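Local coordinates for protein probable zinc protease (Pseudomonas aeruginosa, PDB 4NNZ) that is one subunit of a heterodimeric M16-family zinc protease and probably takes part in peptide hydrolysis, at residues L270-R282 / D338-V352. Residues are numbered along the deposited sequence; the frame is centred on the assembly and turned at random.
Sequences LIGALLDGGYSAR and DLKQNPPSAAEIERV
Helix 270-276 runs almost perpendicular to helix 346-352, with the two segment axes 9.6 Å apart at 95°, while L339, near the end of helix 338-341, meets helix 270-276 at I271 and L275. V352 fills the crossing: its CG1, anti to the backbone N (chi1 160°), lies 3.3 Å from A273 CB and also touches L274 and the CD1 end of L270. L274 lies over the start of helix 346-352, with CD2 3.6 Å from E348 CG, while CD1 reaches the ring of P344 in the loop joining helices 338-341 and 346-352. L339 CD1 is 4.1 Å from I271 CG2. Helix 399-409 continues this apolar layer through I402, which touches I271 and I349. R282, bent at chi2 and chi3, brings its guanidinium between two acids: NH1 forms a salt bridge to E348 OE2 at 2.5 Å, with OE1 over one face and the two planes 76° apart, and NH2 makes a longer one to D338 OD1 at 3.5 Å. The main partner of D338 is R286, through OD2. S280 OG lies over the R351 guanidinium face, 2.8 Å from NH2, without a hydrogen bond. S345, the N-cap residue, accepts through OG from E348 N at 3.0 Å, a capping bond at the first turn. The contact thus ties three helices together through a leucine-rich interior, while the two acids probably offset R282 and the nearby R286, E348 chiefly the buried R282.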
# COMPACT_ATOMS: atom_id res chain seq x y z
N LEU A 270 27.98 -7.06 -4.02
CA LEU A 270 29.35 -6.91 -3.69
C LEU A 270 29.55 -5.78 -2.70
O LEU A 270 30.37 -5.88 -1.83
CB LEU A 270 30.17 -6.66 -4.96
CG LEU A 270 31.10 -7.72 -5.55
CD1 LEU A 270 31.98 -8.33 -4.50
CD2 LEU A 270 30.33 -8.81 -6.24
N ILE A 271 28.80 -4.70 -2.82
CA ILE A 271 28.93 -3.60 -1.88
C ILE A 271 28.54 -4.02 -0.48
O ILE A 271 29.16 -3.59 0.46
CB ILE A 271 28.16 -2.35 -2.34
CG1 ILE A 271 28.91 -1.64 -3.44
CG2 ILE A 271 27.99 -1.33 -1.25
CD1 ILE A 271 28.03 -0.78 -4.28
N GLY A 272 27.53 -4.84 -0.36
CA GLY A 272 27.15 -5.30 0.94
C GLY A 272 28.24 -6.09 1.60
O GLY A 272 28.48 -5.96 2.74
N ALA A 273 28.88 -6.93 0.82
CA ALA A 273 29.96 -7.74 1.29
C ALA A 273 31.15 -6.91 1.72
O ALA A 273 31.80 -7.22 2.67
CB ALA A 273 30.34 -8.75 0.25
N LEU A 274 31.42 -5.86 1.00
CA LEU A 274 32.46 -4.94 1.36
C LEU A 274 32.20 -4.25 2.67
O LEU A 274 33.10 -3.92 3.38
CB LEU A 274 32.62 -3.89 0.29
CG LEU A 274 33.35 -4.22 -0.99
CD1 LEU A 274 32.93 -3.22 -2.03
CD2 LEU A 274 34.86 -4.22 -0.82
N LEU A 275 30.97 -3.86 2.90
CA LEU A 275 30.60 -3.25 4.14
C LEU A 275 30.48 -4.12 5.38
O LEU A 275 30.97 -3.76 6.44
CB LEU A 275 29.34 -2.42 3.91
CG LEU A 275 29.51 -1.29 2.91
CD1 LEU A 275 28.19 -0.81 2.41
CD2 LEU A 275 30.26 -0.14 3.51
N ASP A 276 29.78 -5.24 5.24
CA ASP A 276 29.33 -6.06 6.35
C ASP A 276 29.99 -7.40 6.49
O ASP A 276 29.96 -7.98 7.55
CB ASP A 276 27.81 -6.24 6.25
CG ASP A 276 27.25 -7.24 7.24
OD1 ASP A 276 27.66 -7.25 8.40
OD2 ASP A 276 26.40 -8.04 6.85
N GLY A 277 30.55 -7.98 5.47
CA GLY A 277 30.99 -9.33 5.69
C GLY A 277 32.40 -9.50 6.16
O GLY A 277 33.30 -9.43 5.36
N GLY A 278 32.60 -9.73 7.44
CA GLY A 278 33.92 -9.96 7.93
C GLY A 278 34.54 -8.93 8.83
O GLY A 278 34.07 -7.86 8.97
N TYR A 279 35.61 -9.33 9.48
CA TYR A 279 36.35 -8.55 10.44
C TYR A 279 37.00 -7.36 9.79
O TYR A 279 37.07 -6.31 10.36
CB TYR A 279 37.38 -9.47 11.11
CG TYR A 279 38.24 -8.85 12.14
CD1 TYR A 279 37.78 -8.62 13.40
CD2 TYR A 279 39.53 -8.51 11.86
CE1 TYR A 279 38.58 -8.07 14.35
CE2 TYR A 279 40.33 -7.95 12.80
CZ TYR A 279 39.85 -7.74 14.04
OH TYR A 279 40.69 -7.19 14.95
N SER A 280 37.50 -7.58 8.59
CA SER A 280 38.24 -6.59 7.86
C SER A 280 37.35 -5.78 6.95
O SER A 280 37.80 -4.86 6.31
CB SER A 280 39.33 -7.24 7.08
OG SER A 280 38.85 -8.39 6.47
N ALA A 281 36.08 -6.12 6.94
CA ALA A 281 35.09 -5.39 6.19
C ALA A 281 34.99 -4.00 6.78
O ALA A 281 35.34 -3.79 7.91
CB ALA A 281 33.77 -6.08 6.26
N ARG A 282 34.52 -3.07 5.97
CA ARG A 282 34.64 -1.66 6.27
C ARG A 282 33.96 -1.18 7.52
O ARG A 282 34.53 -0.43 8.26
CB ARG A 282 34.08 -0.87 5.11
CG ARG A 282 35.12 -0.40 4.16
CD ARG A 282 35.03 -1.07 2.83
NE ARG A 282 35.09 -0.07 1.80
CZ ARG A 282 36.21 0.39 1.29
NH1 ARG A 282 37.36 -0.09 1.69
NH2 ARG A 282 36.17 1.31 0.37
N ASP A 338 32.66 7.34 0.75
CA ASP A 338 33.97 6.89 0.41
C ASP A 338 33.88 6.03 -0.82
O ASP A 338 34.72 6.10 -1.66
CB ASP A 338 34.55 6.11 1.56
CG ASP A 338 35.89 5.52 1.24
OD1 ASP A 338 36.04 4.81 0.25
OD2 ASP A 338 36.83 5.74 2.02
N LEU A 339 32.86 5.21 -0.89
CA LEU A 339 32.69 4.38 -2.05
C LEU A 339 32.45 5.20 -3.27
O LEU A 339 32.86 4.81 -4.33
CB LEU A 339 31.56 3.42 -1.85
CG LEU A 339 31.79 2.41 -0.76
CD1 LEU A 339 30.49 1.75 -0.39
CD2 LEU A 339 32.81 1.40 -1.21
N LYS A 340 31.69 6.26 -3.15
CA LYS A 340 31.43 7.11 -4.28
C LYS A 340 32.66 7.80 -4.75
O LYS A 340 32.87 7.93 -5.92
CB LYS A 340 30.40 8.16 -3.92
CG LYS A 340 29.02 7.61 -3.70
CD LYS A 340 28.21 8.58 -2.89
CE LYS A 340 26.74 8.36 -3.12
NZ LYS A 340 26.07 9.64 -3.37
N GLN A 341 33.42 8.34 -3.80
CA GLN A 341 34.68 8.99 -4.08
C GLN A 341 35.80 8.09 -4.54
O GLN A 341 36.55 8.45 -5.41
CB GLN A 341 35.16 9.76 -2.87
CG GLN A 341 34.75 11.21 -2.83
CD GLN A 341 34.82 11.77 -1.43
OE1 GLN A 341 34.67 11.04 -0.47
NE2 GLN A 341 35.06 13.06 -1.31
N ASN A 342 35.96 6.96 -3.89
CA ASN A 342 37.09 6.10 -4.19
C ASN A 342 36.73 4.69 -4.53
O ASN A 342 36.34 3.91 -3.67
CB ASN A 342 38.02 6.07 -3.00
CG ASN A 342 38.19 7.41 -2.39
OD1 ASN A 342 38.14 8.39 -3.09
ND2 ASN A 342 38.36 7.48 -1.08
N PRO A 343 36.96 4.31 -5.77
CA PRO A 343 36.69 2.95 -6.16
C PRO A 343 37.56 2.04 -5.33
O PRO A 343 38.71 2.35 -5.15
CB PRO A 343 37.19 2.94 -7.59
CG PRO A 343 36.83 4.28 -8.08
CD PRO A 343 37.03 5.20 -6.93
N PRO A 344 37.01 0.97 -4.80
CA PRO A 344 37.77 0.02 -4.01
C PRO A 344 38.73 -0.79 -4.85
O PRO A 344 38.44 -1.06 -5.99
CB PRO A 344 36.69 -0.89 -3.47
CG PRO A 344 35.67 -0.88 -4.53
CD PRO A 344 35.66 0.49 -5.09
N SER A 345 39.85 -1.18 -4.27
CA SER A 345 40.82 -1.99 -4.99
C SER A 345 40.39 -3.41 -5.20
O SER A 345 39.72 -4.00 -4.37
CB SER A 345 42.15 -1.99 -4.29
OG SER A 345 42.14 -2.87 -3.21
N ALA A 346 40.84 -3.96 -6.31
CA ALA A 346 40.53 -5.31 -6.66
C ALA A 346 41.12 -6.20 -5.61
O ALA A 346 40.68 -7.30 -5.44
CB ALA A 346 41.06 -5.64 -8.02
N ALA A 347 42.12 -5.71 -4.92
CA ALA A 347 42.63 -6.47 -3.82
C ALA A 347 41.56 -6.59 -2.80
O ALA A 347 41.38 -7.64 -2.24
CB ALA A 347 43.84 -5.80 -3.24
N GLU A 348 40.87 -5.50 -2.50
CA GLU A 348 39.73 -5.59 -1.60
C GLU A 348 38.57 -6.37 -2.16
O GLU A 348 37.97 -7.12 -1.47
CB GLU A 348 39.25 -4.21 -1.18
CG GLU A 348 38.35 -4.21 0.03
CD GLU A 348 37.95 -2.81 0.47
OE1 GLU A 348 37.73 -1.98 -0.40
OE2 GLU A 348 37.87 -2.54 1.68
N ILE A 349 38.23 -6.13 -3.41
CA ILE A 349 37.07 -6.77 -4.00
C ILE A 349 37.21 -8.25 -4.09
O ILE A 349 36.26 -8.97 -3.89
CB ILE A 349 36.79 -6.24 -5.40
CG1 ILE A 349 36.45 -4.78 -5.34
CG2 ILE A 349 35.62 -6.96 -6.05
CD1 ILE A 349 36.03 -4.20 -6.66
N GLU A 350 38.37 -8.70 -4.49
CA GLU A 350 38.58 -10.11 -4.65
C GLU A 350 38.48 -10.86 -3.36
O GLU A 350 37.92 -11.93 -3.34
CB GLU A 350 39.89 -10.39 -5.32
CG GLU A 350 39.73 -10.69 -6.78
CD GLU A 350 39.08 -12.02 -7.02
OE1 GLU A 350 39.43 -12.98 -6.32
OE2 GLU A 350 38.22 -12.11 -7.91
N ARG A 351 39.04 -10.33 -2.30
CA ARG A 351 38.98 -11.01 -1.03
C ARG A 351 37.55 -11.13 -0.66
O ARG A 351 37.11 -12.14 -0.16
CB ARG A 351 39.71 -10.20 0.03
CG ARG A 351 39.36 -10.53 1.46
CD ARG A 351 39.88 -9.49 2.42
NE ARG A 351 38.98 -8.36 2.53
CZ ARG A 351 38.23 -8.10 3.59
NH1 ARG A 351 37.41 -9.01 4.09
NH2 ARG A 351 38.30 -6.91 4.16
N VAL A 352 36.83 -10.05 -0.83
CA VAL A 352 35.42 -10.01 -0.55
C VAL A 352 34.58 -10.86 -1.48
O VAL A 352 33.64 -11.45 -1.06
CB VAL A 352 34.97 -8.55 -0.44
CG1 VAL A 352 33.48 -8.37 -0.62
CG2 VAL A 352 35.40 -8.00 0.89